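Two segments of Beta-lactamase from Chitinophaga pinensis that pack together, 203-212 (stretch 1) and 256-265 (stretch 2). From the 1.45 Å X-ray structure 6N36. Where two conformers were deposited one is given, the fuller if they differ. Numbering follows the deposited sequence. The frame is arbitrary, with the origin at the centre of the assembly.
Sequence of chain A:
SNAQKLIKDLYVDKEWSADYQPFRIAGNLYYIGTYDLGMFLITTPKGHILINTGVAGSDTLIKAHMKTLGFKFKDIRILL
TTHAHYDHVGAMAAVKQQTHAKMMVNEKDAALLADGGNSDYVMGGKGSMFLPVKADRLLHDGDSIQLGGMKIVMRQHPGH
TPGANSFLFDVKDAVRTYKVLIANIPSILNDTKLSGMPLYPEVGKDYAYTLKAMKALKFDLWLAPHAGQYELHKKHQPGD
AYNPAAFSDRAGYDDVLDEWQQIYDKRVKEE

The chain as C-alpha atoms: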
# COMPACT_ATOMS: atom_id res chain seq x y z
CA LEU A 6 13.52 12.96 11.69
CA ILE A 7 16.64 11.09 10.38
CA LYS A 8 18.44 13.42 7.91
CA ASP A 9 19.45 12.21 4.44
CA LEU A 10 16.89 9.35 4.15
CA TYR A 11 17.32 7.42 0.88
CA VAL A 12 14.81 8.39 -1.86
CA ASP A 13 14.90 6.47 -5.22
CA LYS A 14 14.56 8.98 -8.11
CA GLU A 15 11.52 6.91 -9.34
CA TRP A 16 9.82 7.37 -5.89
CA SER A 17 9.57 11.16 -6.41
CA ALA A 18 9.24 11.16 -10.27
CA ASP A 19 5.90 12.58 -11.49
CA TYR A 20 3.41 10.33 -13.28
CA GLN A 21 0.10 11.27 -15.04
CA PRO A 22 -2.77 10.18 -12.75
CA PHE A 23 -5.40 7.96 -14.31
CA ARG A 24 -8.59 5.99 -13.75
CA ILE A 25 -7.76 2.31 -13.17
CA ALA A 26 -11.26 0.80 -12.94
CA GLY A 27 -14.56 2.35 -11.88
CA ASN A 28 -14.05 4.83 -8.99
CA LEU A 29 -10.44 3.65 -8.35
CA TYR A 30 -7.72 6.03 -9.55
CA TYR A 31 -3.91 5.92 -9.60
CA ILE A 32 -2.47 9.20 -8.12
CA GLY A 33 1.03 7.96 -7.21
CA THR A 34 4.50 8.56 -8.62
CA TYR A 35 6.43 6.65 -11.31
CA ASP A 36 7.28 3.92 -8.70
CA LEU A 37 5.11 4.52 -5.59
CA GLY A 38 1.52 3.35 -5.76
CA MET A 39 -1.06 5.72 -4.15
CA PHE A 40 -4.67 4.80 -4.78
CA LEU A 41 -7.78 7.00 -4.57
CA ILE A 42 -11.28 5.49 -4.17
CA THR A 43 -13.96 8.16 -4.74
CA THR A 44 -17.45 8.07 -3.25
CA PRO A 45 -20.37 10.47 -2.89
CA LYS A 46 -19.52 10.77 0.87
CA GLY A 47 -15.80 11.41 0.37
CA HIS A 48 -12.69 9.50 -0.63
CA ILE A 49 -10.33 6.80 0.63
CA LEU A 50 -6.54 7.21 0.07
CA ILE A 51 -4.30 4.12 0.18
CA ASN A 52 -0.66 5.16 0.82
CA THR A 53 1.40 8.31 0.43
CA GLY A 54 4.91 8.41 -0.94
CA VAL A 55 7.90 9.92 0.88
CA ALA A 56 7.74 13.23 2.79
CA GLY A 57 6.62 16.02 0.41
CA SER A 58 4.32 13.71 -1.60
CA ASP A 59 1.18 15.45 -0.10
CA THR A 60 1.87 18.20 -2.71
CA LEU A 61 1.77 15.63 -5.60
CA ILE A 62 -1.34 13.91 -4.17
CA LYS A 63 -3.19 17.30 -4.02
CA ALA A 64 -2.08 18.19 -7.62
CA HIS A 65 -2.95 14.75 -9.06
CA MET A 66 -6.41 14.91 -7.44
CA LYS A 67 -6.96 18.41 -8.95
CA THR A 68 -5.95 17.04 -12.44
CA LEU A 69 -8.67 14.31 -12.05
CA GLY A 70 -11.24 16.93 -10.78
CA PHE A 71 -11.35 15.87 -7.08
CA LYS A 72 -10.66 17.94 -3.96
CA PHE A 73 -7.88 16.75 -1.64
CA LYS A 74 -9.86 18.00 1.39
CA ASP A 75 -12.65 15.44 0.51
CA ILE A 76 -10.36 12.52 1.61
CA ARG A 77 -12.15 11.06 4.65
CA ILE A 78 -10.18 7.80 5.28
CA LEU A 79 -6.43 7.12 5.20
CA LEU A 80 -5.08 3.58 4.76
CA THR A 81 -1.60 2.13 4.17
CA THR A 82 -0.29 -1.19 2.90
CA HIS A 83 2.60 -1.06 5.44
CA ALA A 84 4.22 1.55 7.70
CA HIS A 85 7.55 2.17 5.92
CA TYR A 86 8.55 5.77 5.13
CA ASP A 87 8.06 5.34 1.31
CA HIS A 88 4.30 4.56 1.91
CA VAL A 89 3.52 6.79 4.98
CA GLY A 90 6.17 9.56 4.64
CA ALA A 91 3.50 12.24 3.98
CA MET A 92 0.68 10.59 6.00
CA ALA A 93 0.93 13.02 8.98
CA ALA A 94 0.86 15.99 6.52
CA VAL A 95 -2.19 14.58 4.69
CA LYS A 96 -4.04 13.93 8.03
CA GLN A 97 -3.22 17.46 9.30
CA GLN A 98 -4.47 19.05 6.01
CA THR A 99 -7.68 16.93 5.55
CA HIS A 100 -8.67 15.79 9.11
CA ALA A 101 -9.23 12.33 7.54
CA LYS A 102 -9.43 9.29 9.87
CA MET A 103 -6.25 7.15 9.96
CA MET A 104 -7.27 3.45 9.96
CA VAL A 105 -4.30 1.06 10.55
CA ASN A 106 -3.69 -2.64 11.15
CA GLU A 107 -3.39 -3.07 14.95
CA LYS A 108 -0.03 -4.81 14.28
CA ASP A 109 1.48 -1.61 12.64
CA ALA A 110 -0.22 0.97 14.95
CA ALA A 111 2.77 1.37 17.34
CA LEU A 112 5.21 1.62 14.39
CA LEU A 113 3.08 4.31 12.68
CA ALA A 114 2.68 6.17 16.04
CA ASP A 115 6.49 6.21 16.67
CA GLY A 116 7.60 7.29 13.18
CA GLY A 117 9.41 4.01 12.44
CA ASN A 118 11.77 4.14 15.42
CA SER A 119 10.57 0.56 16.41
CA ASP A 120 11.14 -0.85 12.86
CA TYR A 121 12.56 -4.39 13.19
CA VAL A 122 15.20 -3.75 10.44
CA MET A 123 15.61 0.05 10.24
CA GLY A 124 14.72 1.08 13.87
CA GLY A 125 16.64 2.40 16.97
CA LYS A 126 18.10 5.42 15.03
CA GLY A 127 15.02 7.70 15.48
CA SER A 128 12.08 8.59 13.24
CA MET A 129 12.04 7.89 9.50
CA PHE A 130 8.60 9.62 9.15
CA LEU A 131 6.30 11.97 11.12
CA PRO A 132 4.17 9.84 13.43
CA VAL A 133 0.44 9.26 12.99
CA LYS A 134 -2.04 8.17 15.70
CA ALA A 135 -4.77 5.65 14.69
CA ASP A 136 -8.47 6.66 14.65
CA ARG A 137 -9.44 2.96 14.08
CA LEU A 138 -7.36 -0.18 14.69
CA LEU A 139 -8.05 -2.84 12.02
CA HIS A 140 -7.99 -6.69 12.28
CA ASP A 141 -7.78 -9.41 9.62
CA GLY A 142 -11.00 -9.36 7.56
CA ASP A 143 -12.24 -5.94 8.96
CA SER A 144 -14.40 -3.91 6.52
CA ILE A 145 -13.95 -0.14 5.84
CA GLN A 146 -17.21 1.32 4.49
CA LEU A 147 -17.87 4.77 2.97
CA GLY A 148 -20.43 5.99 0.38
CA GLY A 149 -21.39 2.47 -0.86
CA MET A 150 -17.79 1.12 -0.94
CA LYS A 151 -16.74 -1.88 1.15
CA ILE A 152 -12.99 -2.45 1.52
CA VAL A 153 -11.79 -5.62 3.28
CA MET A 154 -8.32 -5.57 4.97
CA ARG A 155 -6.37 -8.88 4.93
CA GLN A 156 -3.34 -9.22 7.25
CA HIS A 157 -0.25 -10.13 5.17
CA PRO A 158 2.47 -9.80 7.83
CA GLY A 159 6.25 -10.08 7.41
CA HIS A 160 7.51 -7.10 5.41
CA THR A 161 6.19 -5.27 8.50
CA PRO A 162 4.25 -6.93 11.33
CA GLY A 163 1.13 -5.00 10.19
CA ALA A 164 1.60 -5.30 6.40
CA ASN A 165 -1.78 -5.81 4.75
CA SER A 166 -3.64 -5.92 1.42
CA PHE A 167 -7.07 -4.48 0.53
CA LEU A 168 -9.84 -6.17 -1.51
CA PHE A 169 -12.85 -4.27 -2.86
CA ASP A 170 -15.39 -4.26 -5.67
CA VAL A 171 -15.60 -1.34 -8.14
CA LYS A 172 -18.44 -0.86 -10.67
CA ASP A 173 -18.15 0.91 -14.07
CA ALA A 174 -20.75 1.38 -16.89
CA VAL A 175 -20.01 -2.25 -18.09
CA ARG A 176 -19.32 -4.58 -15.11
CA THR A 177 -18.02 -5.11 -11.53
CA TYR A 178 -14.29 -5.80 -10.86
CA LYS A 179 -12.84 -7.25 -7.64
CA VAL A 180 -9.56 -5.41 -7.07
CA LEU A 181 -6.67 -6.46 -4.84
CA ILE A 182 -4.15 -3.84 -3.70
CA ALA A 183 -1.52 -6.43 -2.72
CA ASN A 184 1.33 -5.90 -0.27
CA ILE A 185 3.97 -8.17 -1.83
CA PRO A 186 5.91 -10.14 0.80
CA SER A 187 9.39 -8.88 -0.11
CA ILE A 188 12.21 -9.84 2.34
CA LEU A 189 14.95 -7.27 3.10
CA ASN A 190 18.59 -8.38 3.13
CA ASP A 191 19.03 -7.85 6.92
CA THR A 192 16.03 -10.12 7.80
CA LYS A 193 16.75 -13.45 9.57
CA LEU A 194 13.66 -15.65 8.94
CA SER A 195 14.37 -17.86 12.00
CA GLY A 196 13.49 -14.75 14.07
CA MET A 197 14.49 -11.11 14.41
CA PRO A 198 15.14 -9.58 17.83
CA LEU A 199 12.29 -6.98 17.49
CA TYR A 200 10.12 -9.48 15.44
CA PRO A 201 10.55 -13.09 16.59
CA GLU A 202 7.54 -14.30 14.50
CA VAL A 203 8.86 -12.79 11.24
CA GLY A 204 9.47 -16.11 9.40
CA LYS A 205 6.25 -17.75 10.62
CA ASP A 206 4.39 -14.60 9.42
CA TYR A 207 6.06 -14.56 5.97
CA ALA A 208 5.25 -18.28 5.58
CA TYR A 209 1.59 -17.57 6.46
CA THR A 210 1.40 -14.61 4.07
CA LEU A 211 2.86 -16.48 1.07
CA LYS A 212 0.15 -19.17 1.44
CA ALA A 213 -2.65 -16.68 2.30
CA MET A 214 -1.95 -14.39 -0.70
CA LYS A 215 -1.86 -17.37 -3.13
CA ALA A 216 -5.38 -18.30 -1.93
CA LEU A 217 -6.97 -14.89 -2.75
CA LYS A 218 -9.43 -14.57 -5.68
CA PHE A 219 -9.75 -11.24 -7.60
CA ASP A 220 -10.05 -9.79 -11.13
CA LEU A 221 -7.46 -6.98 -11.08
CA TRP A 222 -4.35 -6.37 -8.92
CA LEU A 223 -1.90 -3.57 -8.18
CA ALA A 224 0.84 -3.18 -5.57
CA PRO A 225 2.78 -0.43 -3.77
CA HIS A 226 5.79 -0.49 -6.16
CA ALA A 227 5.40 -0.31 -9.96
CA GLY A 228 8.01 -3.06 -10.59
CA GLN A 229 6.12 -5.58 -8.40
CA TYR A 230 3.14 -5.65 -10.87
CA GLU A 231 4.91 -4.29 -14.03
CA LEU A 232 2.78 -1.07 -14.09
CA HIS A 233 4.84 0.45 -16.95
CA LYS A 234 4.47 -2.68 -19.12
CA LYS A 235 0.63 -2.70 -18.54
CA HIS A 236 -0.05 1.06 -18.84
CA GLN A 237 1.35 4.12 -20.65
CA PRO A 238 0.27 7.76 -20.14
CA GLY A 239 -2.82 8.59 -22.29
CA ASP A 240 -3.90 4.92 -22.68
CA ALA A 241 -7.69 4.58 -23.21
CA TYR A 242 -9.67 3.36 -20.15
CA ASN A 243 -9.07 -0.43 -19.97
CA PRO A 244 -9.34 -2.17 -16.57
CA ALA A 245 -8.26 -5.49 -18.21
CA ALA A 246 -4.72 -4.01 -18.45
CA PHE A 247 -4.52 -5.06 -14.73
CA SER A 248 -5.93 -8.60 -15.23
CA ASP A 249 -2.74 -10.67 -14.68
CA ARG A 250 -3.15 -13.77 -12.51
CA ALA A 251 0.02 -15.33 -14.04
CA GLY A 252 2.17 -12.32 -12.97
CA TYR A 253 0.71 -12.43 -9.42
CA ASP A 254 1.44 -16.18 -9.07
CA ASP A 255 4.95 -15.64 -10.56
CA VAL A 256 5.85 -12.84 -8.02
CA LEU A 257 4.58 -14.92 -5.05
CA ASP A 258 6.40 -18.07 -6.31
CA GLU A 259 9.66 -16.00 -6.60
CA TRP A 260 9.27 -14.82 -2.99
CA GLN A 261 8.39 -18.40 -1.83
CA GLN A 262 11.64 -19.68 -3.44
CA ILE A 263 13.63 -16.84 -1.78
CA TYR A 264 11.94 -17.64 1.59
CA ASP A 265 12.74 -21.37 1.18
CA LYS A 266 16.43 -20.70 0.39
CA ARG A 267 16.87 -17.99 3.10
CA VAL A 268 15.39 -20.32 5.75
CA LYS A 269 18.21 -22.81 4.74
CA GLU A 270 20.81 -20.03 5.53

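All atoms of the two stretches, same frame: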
# COMPACT_ATOMS: atom_id res chain seq x y z
N VAL A 203 8.73 -13.27 12.63
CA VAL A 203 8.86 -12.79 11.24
C VAL A 203 8.77 -13.95 10.24
O VAL A 203 8.06 -13.78 9.24
CB VAL A 203 10.15 -11.98 11.07
CG1 VAL A 203 11.41 -12.77 11.35
CG2 VAL A 203 10.18 -11.40 9.71
N GLY A 204 9.49 -15.04 10.42
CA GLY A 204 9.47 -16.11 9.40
C GLY A 204 8.16 -16.87 9.41
O GLY A 204 7.70 -17.27 8.32
N LYS A 205 7.55 -17.06 10.56
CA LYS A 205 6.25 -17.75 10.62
C LYS A 205 5.22 -16.88 9.87
O LYS A 205 4.33 -17.41 9.16
CB LYS A 205 5.86 -17.98 12.07
CG LYS A 205 6.79 -18.96 12.78
CD LYS A 205 6.39 -19.16 14.24
CE LYS A 205 7.23 -20.21 14.90
NZ LYS A 205 8.64 -19.77 14.99
N ASP A 206 5.32 -15.55 10.04
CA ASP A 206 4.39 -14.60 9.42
C ASP A 206 4.58 -14.61 7.91
O ASP A 206 3.60 -14.61 7.16
CB ASP A 206 4.57 -13.21 10.02
CG ASP A 206 3.77 -12.99 11.28
OD1 ASP A 206 3.01 -13.91 11.72
OD2 ASP A 206 3.93 -11.85 11.88
N TYR A 207 5.81 -14.53 7.42
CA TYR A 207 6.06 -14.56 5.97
C TYR A 207 5.53 -15.87 5.38
O TYR A 207 4.90 -15.82 4.33
CB TYR A 207 7.54 -14.46 5.64
CG TYR A 207 8.07 -13.07 5.43
CD1 TYR A 207 7.73 -12.33 4.31
CD2 TYR A 207 8.90 -12.49 6.37
CE1 TYR A 207 8.29 -11.10 4.08
CE2 TYR A 207 9.48 -11.25 6.15
CZ TYR A 207 9.14 -10.53 5.02
OH TYR A 207 9.77 -9.32 4.80
N ALA A 208 5.72 -16.97 6.07
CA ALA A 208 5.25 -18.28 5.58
C ALA A 208 3.73 -18.26 5.44
O ALA A 208 3.16 -18.69 4.40
CB ALA A 208 5.68 -19.40 6.45
N TYR A 209 3.05 -17.73 6.46
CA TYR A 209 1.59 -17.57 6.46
C TYR A 209 1.16 -16.72 5.28
O TYR A 209 0.26 -17.09 4.47
CB TYR A 209 1.07 -17.00 7.80
CG TYR A 209 -0.34 -16.50 7.69
CD1 TYR A 209 -1.41 -17.35 7.80
CD2 TYR A 209 -0.64 -15.19 7.34
CE1 TYR A 209 -2.70 -16.93 7.60
CE2 TYR A 209 -1.92 -14.74 7.14
CZ TYR A 209 -2.98 -15.60 7.37
OH TYR A 209 -4.28 -15.21 7.13
N THR A 210 1.80 -15.57 5.11
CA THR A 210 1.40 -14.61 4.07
C THR A 210 1.57 -15.21 2.68
O THR A 210 0.68 -15.00 1.82
CB THR A 210 2.23 -13.35 4.26
OG1 THR A 210 1.76 -12.75 5.46
CG2 THR A 210 2.09 -12.39 3.10
N LEU A 211 2.68 -15.90 2.43
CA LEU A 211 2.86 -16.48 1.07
C LEU A 211 1.71 -17.43 0.74
O LEU A 211 1.18 -17.37 -0.39
CB LEU A 211 4.22 -17.15 1.01
CG LEU A 211 5.38 -16.17 0.89
CD1 LEU A 211 6.67 -16.78 1.40
CD2 LEU A 211 5.49 -15.68 -0.53
N LYS A 212 1.27 -18.24 1.69
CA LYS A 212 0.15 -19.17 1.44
C LYS A 212 -1.17 -18.41 1.32
O LYS A 212 -1.95 -18.65 0.37
CB LYS A 212 0.09 -20.23 2.55
CG LYS A 212 1.30 -21.16 2.57
CD LYS A 212 1.29 -22.19 3.68
CE LYS A 212 1.57 -21.62 5.04
NZ LYS A 212 1.47 -22.63 6.11
N VAL A 256 5.18 -13.67 -9.07
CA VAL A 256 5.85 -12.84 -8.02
C VAL A 256 5.80 -13.59 -6.68
O VAL A 256 6.80 -13.66 -5.96
CB VAL A 256 5.19 -11.45 -7.90
CG1 VAL A 256 5.62 -10.72 -6.63
CG2 VAL A 256 5.47 -10.60 -9.12
N LEU A 257 4.67 -14.20 -6.34
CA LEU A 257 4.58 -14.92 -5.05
C LEU A 257 5.49 -16.16 -5.08
O LEU A 257 6.13 -16.46 -4.08
CB LEU A 257 3.13 -15.31 -4.77
CG LEU A 257 2.17 -14.18 -4.46
CD1 LEU A 257 0.78 -14.72 -4.20
CD2 LEU A 257 2.62 -13.33 -3.28
N ASP A 258 5.53 -16.88 -6.18
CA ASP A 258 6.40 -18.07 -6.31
C ASP A 258 7.87 -17.64 -6.15
O ASP A 258 8.63 -18.37 -5.46
CB ASP A 258 6.10 -18.79 -7.63
CG ASP A 258 4.76 -19.51 -7.68
OD1 ASP A 258 4.11 -19.64 -6.64
OD2 ASP A 258 4.37 -19.98 -8.78
N GLU A 259 8.27 -16.50 -6.74
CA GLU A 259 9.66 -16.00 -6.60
C GLU A 259 9.93 -15.74 -5.11
O GLU A 259 11.00 -16.18 -4.61
CB GLU A 259 9.92 -14.76 -7.46
CG GLU A 259 9.94 -15.03 -8.96
CD GLU A 259 9.79 -13.82 -9.88
OE1 GLU A 259 10.05 -12.69 -9.42
OE2 GLU A 259 9.43 -14.04 -11.08
N TRP A 260 9.02 -15.06 -4.42
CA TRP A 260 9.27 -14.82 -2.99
C TRP A 260 9.23 -16.13 -2.17
O TRP A 260 9.98 -16.23 -1.19
CB TRP A 260 8.39 -13.71 -2.43
CG TRP A 260 8.88 -12.37 -2.90
CD1 TRP A 260 8.26 -11.60 -3.83
CD2 TRP A 260 10.11 -11.72 -2.55
NE1 TRP A 260 9.03 -10.48 -4.08
CE2 TRP A 260 10.17 -10.54 -3.32
CE3 TRP A 260 11.17 -12.01 -1.69
CZ2 TRP A 260 11.25 -9.65 -3.24
CZ3 TRP A 260 12.25 -11.14 -1.64
CH2 TRP A 260 12.29 -9.98 -2.41
N GLN A 261 8.41 -17.11 -2.56
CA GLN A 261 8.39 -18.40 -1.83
C GLN A 261 9.75 -19.09 -2.02
O GLN A 261 10.26 -19.66 -1.08
CB GLN A 261 7.24 -19.27 -2.30
CG GLN A 261 7.18 -20.61 -1.58
CD GLN A 261 6.65 -20.45 -0.17
OE1 GLN A 261 5.51 -20.00 -0.01
NE2 GLN A 261 7.48 -20.75 0.80
N GLN A 262 10.34 -19.01 -3.22
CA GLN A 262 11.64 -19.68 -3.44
C GLN A 262 12.71 -18.94 -2.66
O GLN A 262 13.60 -19.62 -2.10
CB GLN A 262 12.03 -19.70 -4.90
CG GLN A 262 11.16 -20.58 -5.76
CD GLN A 262 11.61 -20.32 -7.17
OE1 GLN A 262 12.72 -20.70 -7.55
NE2 GLN A 262 10.81 -19.59 -7.93
N ILE A 263 12.66 -17.59 -2.59
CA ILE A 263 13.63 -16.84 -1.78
C ILE A 263 13.47 -17.23 -0.31
O ILE A 263 14.45 -17.49 0.36
CB ILE A 263 13.52 -15.33 -2.03
CG1 ILE A 263 14.05 -15.04 -3.44
CG2 ILE A 263 14.23 -14.55 -0.93
CD1 ILE A 263 13.58 -13.76 -4.03
N TYR A 264 12.25 -17.21 0.21
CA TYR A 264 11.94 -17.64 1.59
C TYR A 264 12.55 -19.02 1.85
O TYR A 264 13.25 -19.20 2.87
CB TYR A 264 10.43 -17.64 1.81
CG TYR A 264 10.02 -18.17 3.16
CD1 TYR A 264 9.91 -19.53 3.33
CD2 TYR A 264 9.83 -17.34 4.25
CE1 TYR A 264 9.64 -20.08 4.58
CE2 TYR A 264 9.50 -17.88 5.49
CZ TYR A 264 9.39 -19.24 5.64
OH TYR A 264 9.22 -19.82 6.90
N ASP A 265 12.32 -19.96 0.96
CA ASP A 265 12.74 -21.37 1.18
C ASP A 265 14.26 -21.41 1.26
O ASP A 265 14.78 -22.13 2.14
CB ASP A 265 12.15 -22.30 0.13
CG ASP A 265 10.63 -22.52 0.20
OD1 ASP A 265 10.02 -22.15 1.23
OD2 ASP A 265 10.07 -23.01 -0.80
O HOH W 1 3.22 -19.76 -1.92

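A tyrosine that serves as a knob between two helices and also reaches past its neighbours to a backbone carbonyl is an uncommon element of helix packing, and Tyr264 of this beta-lactamase provides a clear example. Its side chain sits in a hole on the facing helix formed by Gly204, Tyr207, Ala208 and Leu211, the i, i+3, i+4, i+7 pattern of classical knobs-into-holes packing. At the far end of the ring, Tyr264 OH donates a weak hydrogen bond to Gly204 O, at 3.3 Å. That carbonyl is already engaged, because it accepts the helical hydrogen bond from Ala208 N at 3.0 Å. The phenol therefore adds a second, longer interaction to an oxygen whose place in the helix is not disturbed.

The hole is lined by a glycine, a methyl, the base of one tyrosine and the tip of a leucine. Gly204, with no side chain, lies beside the tip of the ring, and its O approaches the ring at the edge, near the plane. Ala208 offers just a methyl, with CB 3.6 Å from Tyr264 OH and 3.8 Å from Tyr264 CZ. Tyr207 starts toward the opposing helix but its end leads away, so it is the base of the side chain that makes the contact, Tyr207 CB lying 3.9 Å from Tyr264 CD2. The fourth wall is Leu211, whose CD1 is 3.9 Å from Tyr264 CB. With chi1 at t (175°), the ring of Tyr264 runs along the facing helix toward Gly204.

Leu211 illustrates the complementary principle, that one branched side chain can join successive turns of a neighbouring helix. It points toward the second stretch and has more area covered there than any other residue of the pair. While CD1 meets Tyr264, Leu211 CD2 lies 4.0 Å from Trp260 CB and 3.7 Å from Leu257 O, so the two methyls together reach from Leu257 to Tyr264. Trp260, like Tyr207, contributes its base, its indole leading away.

A polar border lies beside these mainly apolar contacts. Gln261 leaves its helix sideways, but its end comes nearer, bringing OE1 to 3.3 Å from Leu211 CB, a packing contact. Its amide is held from the other side: Gln261 NE2 donates to Asp265 OD1 at 2.9 Å, a bond across one turn of the same helix. A water completes the border, donating to Gln261 OE1 at 3.0 Å and, weakly, to Leu211 O at 3.5 Å, so that solvent bridges the two helices.

The helices run nearly antiparallel, with 153° between their N-to-C directions and axes 10.4 Å apart at closest approach. The backbones are closer at Leu211 and Gln261, whose CA atoms are 6.5 Å apart, than at Ala208 and Tyr264, where the CA atoms are separated by 7.8 Å. The contact buries 350 Å² in all, a modest area concentrated on Leu211 and Tyr264.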